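Local coordinates for zinc phosphodiesterase ELAC protein 1 (Homo sapiens, PDB 3ZWF) that is a two-zinc phosphodiesterase of the RNase Z family that cleaves 3' extensions from tRNA precursors and removes 2',3'-cyclic phosphate from cleaved tRNAs during tRNA repair, at residues 55-60 and 185-190; 161-166 and 173-178; 247-252 and 262-267. One frame throughout, in Å; residues are numbered along the deposited sequence.

Contact 1. Residues 55-60 and 185-190; sequences KIFITH and FGFSVV. With ZN (zinc ion), chain E.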
# COMPACT_ATOMS: atom_id res chain seq x y z
N LYS A 55 -1.91 -11.24 15.53
CA LYS A 55 -3.27 -10.81 15.25
C LYS A 55 -3.28 -9.42 14.65
O LYS A 55 -2.46 -8.58 15.00
CB LYS A 55 -4.14 -10.82 16.53
CG LYS A 55 -4.18 -12.17 17.25
CD LYS A 55 -5.18 -12.19 18.40
CE LYS A 55 -4.96 -13.40 19.31
NZ LYS A 55 -5.15 -14.66 18.58
N ILE A 56 -4.26 -9.20 13.78
CA ILE A 56 -4.49 -7.94 13.13
C ILE A 56 -5.97 -7.60 13.18
O ILE A 56 -6.83 -8.45 12.89
CB ILE A 56 -3.98 -8.00 11.62
CG1 ILE A 56 -2.49 -8.37 11.63
CG2 ILE A 56 -4.20 -6.68 10.91
CD1 ILE A 56 -1.89 -8.64 10.26
N PHE A 57 -6.26 -6.37 13.56
CA PHE A 57 -7.61 -5.88 13.71
C PHE A 57 -7.79 -4.65 12.83
O PHE A 57 -7.08 -3.66 13.00
CB PHE A 57 -7.90 -5.50 15.20
CG PHE A 57 -7.64 -6.62 16.19
CD1 PHE A 57 -6.37 -6.90 16.67
CD2 PHE A 57 -8.71 -7.38 16.65
CE1 PHE A 57 -6.15 -7.92 17.55
CE2 PHE A 57 -8.49 -8.41 17.54
CZ PHE A 57 -7.22 -8.68 18.02
N ILE A 58 -8.79 -4.69 11.95
CA ILE A 58 -9.06 -3.56 11.04
C ILE A 58 -10.37 -2.88 11.38
O ILE A 58 -11.42 -3.54 11.47
CB ILE A 58 -9.11 -4.05 9.54
CG1 ILE A 58 -7.81 -4.74 9.13
CG2 ILE A 58 -9.44 -2.89 8.60
CD1 ILE A 58 -6.51 -3.88 9.23
N THR A 59 -10.30 -1.57 11.66
CA THR A 59 -11.47 -0.81 12.19
C THR A 59 -12.53 -0.53 11.13
O THR A 59 -13.71 -0.55 11.41
CB THR A 59 -11.09 0.52 12.80
OG1 THR A 59 -10.40 1.32 11.82
CG2 THR A 59 -10.18 0.32 14.04
N HIS A 60 -12.10 -0.33 9.87
CA HIS A 60 -13.01 -0.02 8.79
C HIS A 60 -12.29 -0.09 7.46
O HIS A 60 -11.07 0.07 7.44
CB HIS A 60 -13.72 1.31 8.96
CG HIS A 60 -12.86 2.55 8.86
ND1 HIS A 60 -11.88 2.88 9.78
CD2 HIS A 60 -13.01 3.62 8.05
CE1 HIS A 60 -11.38 4.06 9.46
NE2 HIS A 60 -12.04 4.54 8.42
N PHE A 185 -15.49 0.35 13.51
CA PHE A 185 -15.49 -0.42 14.75
C PHE A 185 -14.44 0.08 15.70
O PHE A 185 -13.39 0.58 15.32
CB PHE A 185 -15.29 -1.92 14.50
CG PHE A 185 -16.37 -2.53 13.63
CD1 PHE A 185 -17.61 -2.92 14.17
CD2 PHE A 185 -16.15 -2.69 12.28
CE1 PHE A 185 -18.58 -3.46 13.36
CE2 PHE A 185 -17.11 -3.22 11.50
CZ PHE A 185 -18.33 -3.61 12.03
N GLY A 186 -14.77 -0.05 16.98
CA GLY A 186 -13.81 0.03 18.05
C GLY A 186 -13.56 -1.33 18.67
O GLY A 186 -14.40 -2.27 18.57
N PHE A 187 -12.41 -1.46 19.30
CA PHE A 187 -11.98 -2.71 19.90
C PHE A 187 -11.64 -2.47 21.35
O PHE A 187 -10.97 -1.48 21.69
CB PHE A 187 -10.78 -3.30 19.18
CG PHE A 187 -11.04 -3.60 17.72
CD1 PHE A 187 -11.74 -4.72 17.35
CD2 PHE A 187 -10.60 -2.72 16.74
CE1 PHE A 187 -12.00 -5.00 16.02
CE2 PHE A 187 -10.87 -2.99 15.41
CZ PHE A 187 -11.56 -4.14 15.04
N SER A 188 -12.14 -3.38 22.18
CA SER A 188 -11.85 -3.41 23.59
C SER A 188 -10.98 -4.62 23.92
O SER A 188 -11.38 -5.76 23.66
CB SER A 188 -13.15 -3.53 24.37
OG SER A 188 -12.88 -3.66 25.76
N VAL A 189 -9.84 -4.38 24.56
CA VAL A 189 -8.97 -5.45 25.00
C VAL A 189 -8.90 -5.45 26.52
O VAL A 189 -8.44 -4.46 27.13
CB VAL A 189 -7.54 -5.33 24.41
CG1 VAL A 189 -6.64 -6.45 24.97
CG2 VAL A 189 -7.59 -5.35 22.85
N VAL A 190 -9.36 -6.54 27.12
CA VAL A 190 -9.31 -6.69 28.58
C VAL A 190 -8.37 -7.83 28.94
O VAL A 190 -8.55 -8.97 28.52
CB VAL A 190 -10.71 -6.92 29.19
CG1 VAL A 190 -10.60 -7.36 30.67
CG2 VAL A 190 -11.54 -5.64 29.09
ZN ZN E . -12.24 6.62 7.47
O HOH W 1 -10.29 6.47 6.80
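Thr59 and Phe185 bring the two backbones to within 4.8 Å at their CA atoms, where the loop after strand 53-57 meets the beginning of strand 184-191, and one backbone bond joins them, from Phe185 N to Thr59 O at 2.9 Å. This is the interior of a metallo-beta-lactamase fold: strand 53-57 belongs to one mixed sheet, strand 184-191 to the other, and aromatic side chains fill the layer between. The bond is bent, with 136° at the hydrogen and the donor tilted from the carbonyl plane. Phe187 is the main filler, its ring reaching across to strand 53-57. There Phe57 CB sits over one face, displaced toward the rim and 3.9 Å from Phe187 CE2, while the Phe57 ring turns an edge to the same ring in an edge-to-face pair with planes at 61°. At the rim of Phe187, CE2 meets the methyl Thr59 CG2 at 3.6 Å and CZ faces the buried Ile58 O, which has no hydrogen-bond partner in the model. Leu165 and Ala175 also pack on Phe187, and Phe33 stacks on Phe57. The polar branch of Thr59 turns toward the metal site. Thr59 OG1 stands between the backbone N and the carbonyl carbon (chi1 57°), hydrogen-bonded to Asp34 and accepting from His60 ND1 at 3.0 Å, nearly in the imidazole plane. This second-shell bond is consistent with a fixed rotation of the ring, whose other nitrogen, His60 NE2, binds a zinc ion at 2.3 Å.

Contact 2. Residues 161-166 and 173-178; sequences NSYLLF and VKAFRL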
# COMPACT_ATOMS: atom_id res chain seq x y z
N ASN A 161 -24.80 -5.84 22.65
CA ASN A 161 -24.48 -4.77 21.69
C ASN A 161 -22.98 -4.73 21.34
O ASN A 161 -22.41 -3.66 21.12
CB ASN A 161 -24.98 -3.41 22.21
CG ASN A 161 -26.04 -2.80 21.31
OD1 ASN A 161 -25.92 -1.65 20.89
ND2 ASN A 161 -27.09 -3.58 21.00
N SER A 162 -22.37 -5.91 21.26
CA SER A 162 -20.95 -6.06 20.93
C SER A 162 -20.71 -7.33 20.13
O SER A 162 -21.60 -8.17 20.00
CB SER A 162 -20.10 -6.08 22.20
OG SER A 162 -20.34 -7.25 22.95
N TYR A 163 -19.50 -7.44 19.60
CA TYR A 163 -19.05 -8.61 18.86
C TYR A 163 -17.97 -9.29 19.68
O TYR A 163 -16.97 -8.65 20.03
CB TYR A 163 -18.42 -8.22 17.51
CG TYR A 163 -19.29 -7.39 16.60
CD1 TYR A 163 -19.43 -6.02 16.80
CD2 TYR A 163 -19.95 -7.94 15.50
CE1 TYR A 163 -20.22 -5.25 15.97
CE2 TYR A 163 -20.76 -7.16 14.68
CZ TYR A 163 -20.88 -5.82 14.93
OH TYR A 163 -21.66 -5.04 14.13
N LEU A 164 -18.14 -10.59 19.94
CA LEU A 164 -17.11 -11.35 20.67
C LEU A 164 -16.07 -11.81 19.68
O LEU A 164 -16.37 -12.56 18.76
CB LEU A 164 -17.70 -12.55 21.44
CG LEU A 164 -16.69 -13.32 22.31
CD1 LEU A 164 -15.96 -12.39 23.31
CD2 LEU A 164 -17.37 -14.48 23.02
N LEU A 165 -14.84 -11.32 19.84
CA LEU A 165 -13.77 -11.73 18.94
C LEU A 165 -13.12 -13.01 19.50
O LEU A 165 -13.09 -14.05 18.83
CB LEU A 165 -12.79 -10.60 18.69
CG LEU A 165 -13.44 -9.32 18.14
CD1 LEU A 165 -12.37 -8.31 17.58
CD2 LEU A 165 -14.53 -9.64 17.05
N PHE A 166 -12.66 -12.94 20.74
CA PHE A 166 -12.18 -14.13 21.46
C PHE A 166 -12.12 -13.91 22.95
O PHE A 166 -12.07 -12.77 23.41
CB PHE A 166 -10.83 -14.64 20.92
CG PHE A 166 -9.75 -13.60 20.90
CD1 PHE A 166 -9.57 -12.78 19.83
CD2 PHE A 166 -8.90 -13.43 22.02
CE1 PHE A 166 -8.55 -11.83 19.80
CE2 PHE A 166 -7.91 -12.49 22.03
CZ PHE A 166 -7.72 -11.67 20.92
N VAL A 173 -11.41 -10.05 24.13
CA VAL A 173 -11.41 -8.99 23.12
C VAL A 173 -12.75 -8.93 22.38
O VAL A 173 -13.29 -9.95 21.93
CB VAL A 173 -10.24 -9.12 22.13
CG1 VAL A 173 -10.22 -7.99 21.11
CG2 VAL A 173 -8.94 -9.17 22.90
N LYS A 174 -13.31 -7.72 22.33
CA LYS A 174 -14.62 -7.47 21.74
C LYS A 174 -14.54 -6.28 20.81
O LYS A 174 -13.64 -5.46 20.96
CB LYS A 174 -15.68 -7.21 22.82
CG LYS A 174 -15.92 -8.41 23.70
CD LYS A 174 -16.90 -8.11 24.80
CE LYS A 174 -17.24 -9.39 25.51
NZ LYS A 174 -18.10 -9.04 26.64
N ALA A 175 -15.46 -6.22 19.85
CA ALA A 175 -15.63 -5.04 19.01
C ALA A 175 -16.99 -4.41 19.31
O ALA A 175 -17.93 -5.05 19.80
CB ALA A 175 -15.50 -5.37 17.54
N PHE A 176 -17.09 -3.13 19.00
CA PHE A 176 -18.35 -2.40 19.11
C PHE A 176 -18.48 -1.41 17.94
O PHE A 176 -17.50 -1.07 17.28
CB PHE A 176 -18.50 -1.69 20.46
CG PHE A 176 -17.33 -0.78 20.84
CD1 PHE A 176 -16.18 -1.28 21.40
CD2 PHE A 176 -17.41 0.59 20.60
CE1 PHE A 176 -15.13 -0.45 21.71
CE2 PHE A 176 -16.37 1.46 20.95
CZ PHE A 176 -15.22 0.93 21.51
N ARG A 177 -19.71 -0.97 17.73
CA ARG A 177 -20.06 -0.21 16.54
C ARG A 177 -19.85 1.29 16.76
O ARG A 177 -20.26 1.85 17.81
CB ARG A 177 -21.51 -0.43 16.15
CG ARG A 177 -21.84 -1.89 15.80
CD ARG A 177 -23.33 -2.06 15.58
NE ARG A 177 -24.04 -1.83 16.82
CZ ARG A 177 -25.32 -1.50 16.93
NH1 ARG A 177 -26.09 -1.39 15.85
NH2 ARG A 177 -25.85 -1.30 18.13
N LEU A 178 -19.23 1.87 15.74
CA LEU A 178 -19.04 3.31 15.61
C LEU A 178 -19.78 3.85 14.40
O LEU A 178 -20.19 3.09 13.53
CB LEU A 178 -17.54 3.66 15.48
CG LEU A 178 -16.63 3.08 16.56
CD1 LEU A 178 -15.17 3.47 16.36
CD2 LEU A 178 -17.06 3.59 17.95
O HOH W 2 -22.10 -1.82 19.15
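Val173 O takes two backbone N-H groups at once, from Leu165 N at 2.9 Å and from Phe166 N at 3.3 Å. Leu165 and Phe166 both face Val173, a classic beta bulge in the antiparallel hairpin of strands 163-167 and 171-179. Within the bulge Val173 N returns a nearly straight bond to Phe166 O; beyond it, Tyr163 and Ala175 form a hydrogen-bonded pair through both N-H groups. At the bulge Leu165 points toward strand 171-179, its CD1 touching Val173 CG1 and Ala175 CB. Phe166 CG lies between its backbone N and carbonyl carbon (chi1 55°), and the ring beyond lies beside Val173, whose CB is over one face, offset toward the rim; Val173 CG2 comes within 3.4 Å of Phe166 CZ. At the far end Arg177 crosses Tyr163 at about a right angle, with Arg177 CG at the ring edge, 3.6 Å from Tyr163 OH. Its guanidinium gives a weak bond from Arg177 NH2 to Asn161 OD1, while Arg177 NH1 is hydrogen-bonded to Thr124 OG1. A water bridges the segments, donating to Asn161 O at 2.7 Å and accepting from Arg177 N and NE. Tyr163 OH binds Val122 O. Val173 and Ala175 pack against strand 184-191, Phe166 meets Trp31 and Lys55 of the facing sheet, and Ser162 and Lys174 rest against Leu263 of helix 259-263.

Contact 3. Residues 247-252 and 262-267; sequences CILGDC and KLCFEA. With ZN (zinc ion), chain E; ZN (zinc ion), chain D.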
# COMPACT_ATOMS: atom_id res chain seq x y z
N CYS A 247 -8.67 0.35 24.90
CA CYS A 247 -9.71 0.54 23.89
C CYS A 247 -9.17 1.42 22.75
O CYS A 247 -8.61 2.47 22.99
CB CYS A 247 -10.93 1.20 24.49
SG CYS A 247 -11.69 0.12 25.72
N ILE A 248 -9.38 0.94 21.54
CA ILE A 248 -8.84 1.58 20.33
C ILE A 248 -10.01 1.75 19.39
O ILE A 248 -10.61 0.74 18.95
CB ILE A 248 -7.78 0.67 19.69
CG1 ILE A 248 -6.64 0.41 20.71
CG2 ILE A 248 -7.20 1.37 18.43
CD1 ILE A 248 -5.60 -0.54 20.25
N LEU A 249 -10.37 3.00 19.10
CA LEU A 249 -11.53 3.29 18.26
C LEU A 249 -11.11 3.71 16.85
O LEU A 249 -10.22 4.56 16.71
CB LEU A 249 -12.40 4.39 18.83
CG LEU A 249 -13.34 4.04 19.98
CD1 LEU A 249 -12.57 3.65 21.23
CD2 LEU A 249 -14.27 5.24 20.23
N GLY A 250 -11.76 3.11 15.85
CA GLY A 250 -11.62 3.58 14.46
C GLY A 250 -12.19 4.98 14.24
O GLY A 250 -12.79 5.60 15.15
N ASP A 251 -11.99 5.49 13.03
CA ASP A 251 -12.55 6.78 12.63
C ASP A 251 -14.04 6.78 12.97
O ASP A 251 -14.75 5.81 12.76
CB ASP A 251 -12.48 7.00 11.13
CG ASP A 251 -11.04 7.08 10.59
OD1 ASP A 251 -10.06 6.96 11.34
OD2 ASP A 251 -10.90 7.24 9.35
N CYS A 252 -14.49 7.91 13.49
CA CYS A 252 -15.90 8.05 13.92
C CYS A 252 -16.23 9.49 14.28
O CYS A 252 -15.36 10.27 14.62
CB CYS A 252 -16.18 7.16 15.13
SG CYS A 252 -15.37 7.58 16.65
N LYS A 262 -20.12 1.10 27.47
CA LYS A 262 -20.03 0.05 28.48
C LYS A 262 -18.68 -0.66 28.37
O LYS A 262 -18.04 -0.92 29.38
CB LYS A 262 -21.19 -0.96 28.33
N LEU A 263 -18.25 -0.94 27.14
CA LEU A 263 -16.99 -1.67 26.93
C LEU A 263 -15.75 -0.86 27.26
O LEU A 263 -14.74 -1.42 27.65
CB LEU A 263 -16.89 -2.15 25.50
CG LEU A 263 -17.61 -3.48 25.24
CD1 LEU A 263 -17.56 -3.83 23.77
CD2 LEU A 263 -17.05 -4.61 26.12
N CYS A 264 -15.86 0.45 27.14
CA CYS A 264 -14.72 1.36 27.35
C CYS A 264 -14.60 1.86 28.77
O CYS A 264 -13.68 2.63 29.08
CB CYS A 264 -14.79 2.56 26.42
SG CYS A 264 -14.55 2.16 24.68
N PHE A 265 -15.54 1.45 29.63
CA PHE A 265 -15.60 1.95 30.99
C PHE A 265 -14.28 1.74 31.72
O PHE A 265 -13.76 0.64 31.77
CB PHE A 265 -16.73 1.27 31.77
CG PHE A 265 -16.89 1.77 33.18
CD1 PHE A 265 -17.08 3.12 33.43
CD2 PHE A 265 -16.86 0.90 34.25
CE1 PHE A 265 -17.23 3.58 34.75
CE2 PHE A 265 -17.01 1.35 35.55
CZ PHE A 265 -17.19 2.70 35.80
N GLU A 266 -13.77 2.82 32.29
CA GLU A 266 -12.49 2.84 33.04
C GLU A 266 -11.30 2.26 32.26
O GLU A 266 -10.36 1.70 32.84
CB GLU A 266 -12.65 2.16 34.42
CG GLU A 266 -13.57 2.97 35.32
CD GLU A 266 -13.61 2.43 36.75
OE1 GLU A 266 -13.42 1.21 36.95
OE2 GLU A 266 -13.83 3.26 37.66
N ALA A 267 -11.33 2.45 30.94
CA ALA A 267 -10.17 2.12 30.10
C ALA A 267 -8.90 2.75 30.68
O ALA A 267 -8.86 3.95 31.01
CB ALA A 267 -10.36 2.58 28.66
ZN ZN E . -12.24 6.62 7.47
ZN ZN D . -8.99 7.36 8.30
O HOH W 1 -10.29 6.47 6.80
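Sulfur packing carries this contact: Cys247 SG and Cys264 SG lie 3.7 Å apart, in van der Waals contact and too far for a disulfide. Cys247 SG also rests 3.7 Å from Cys264 CA and 4.1 Å from the methyl Ala267 CB. In both cysteines SG is anti to the carbonyl carbon (chi1 -65° in Cys247, -68° in Cys264), and each sulfur points into the seam between strand 245-249 and the chain leaving helix 259-263. Leu249 CD1 adds the remaining side-chain contact, 4.2 Å from Cys264 SG, and Phe298 of helix 292-301 packs against both Leu249 and Cys264.

The polar bonds shape the segments individually. Ala267 N binds Cys264 O at 3.0 Å, closing a type II beta turn from Cys264 to Ala267, and Ala267 CB, at its end, points toward the strand that carries Cys247. Lys245 NZ reaches two carbonyls there, Leu263 O and Phe265 O, tying the end of the helix and the turn to the start of the strand.

Metal bonds lie at the other end of segment 247-252. Asp251 OD2 bridges the two zinc ions, 2.4 Å from the one that His60, His62 and His180 also bind and 2.2 Å from the one bound by Asp64, His65 and His311; water 1 also binds both. A carboxylate in the loop after a core strand, shared by two metals, is characteristic of the dinuclear zinc site of metallo-beta-lactamase-fold RNase Z enzymes.

How the contacts relate
The three contacts illustrate how one strand can join a hairpin, a facing sheet and a metal-binding loop. Strand 184-191 is the common element. It pairs with strand 171-179 of contact 2, Ser188 N lying 2.8 Å from Lys174 O, and with strand 245-249 of contact 3, Phe187 N lying 2.9 Å from Ile248 O. Contacts 1 and 3 both end at the zinc centre: His60 NE2 and Asp251 OD2, 3.1 Å apart, bind the same zinc ion, which water 1 also ligates. Contact 2 lies farther out, the Arg177 side chain about 10 Å from that of His180. It also meets contact 3 directly, Phe176 CZ packing 3.5 Å from Cys264 SG.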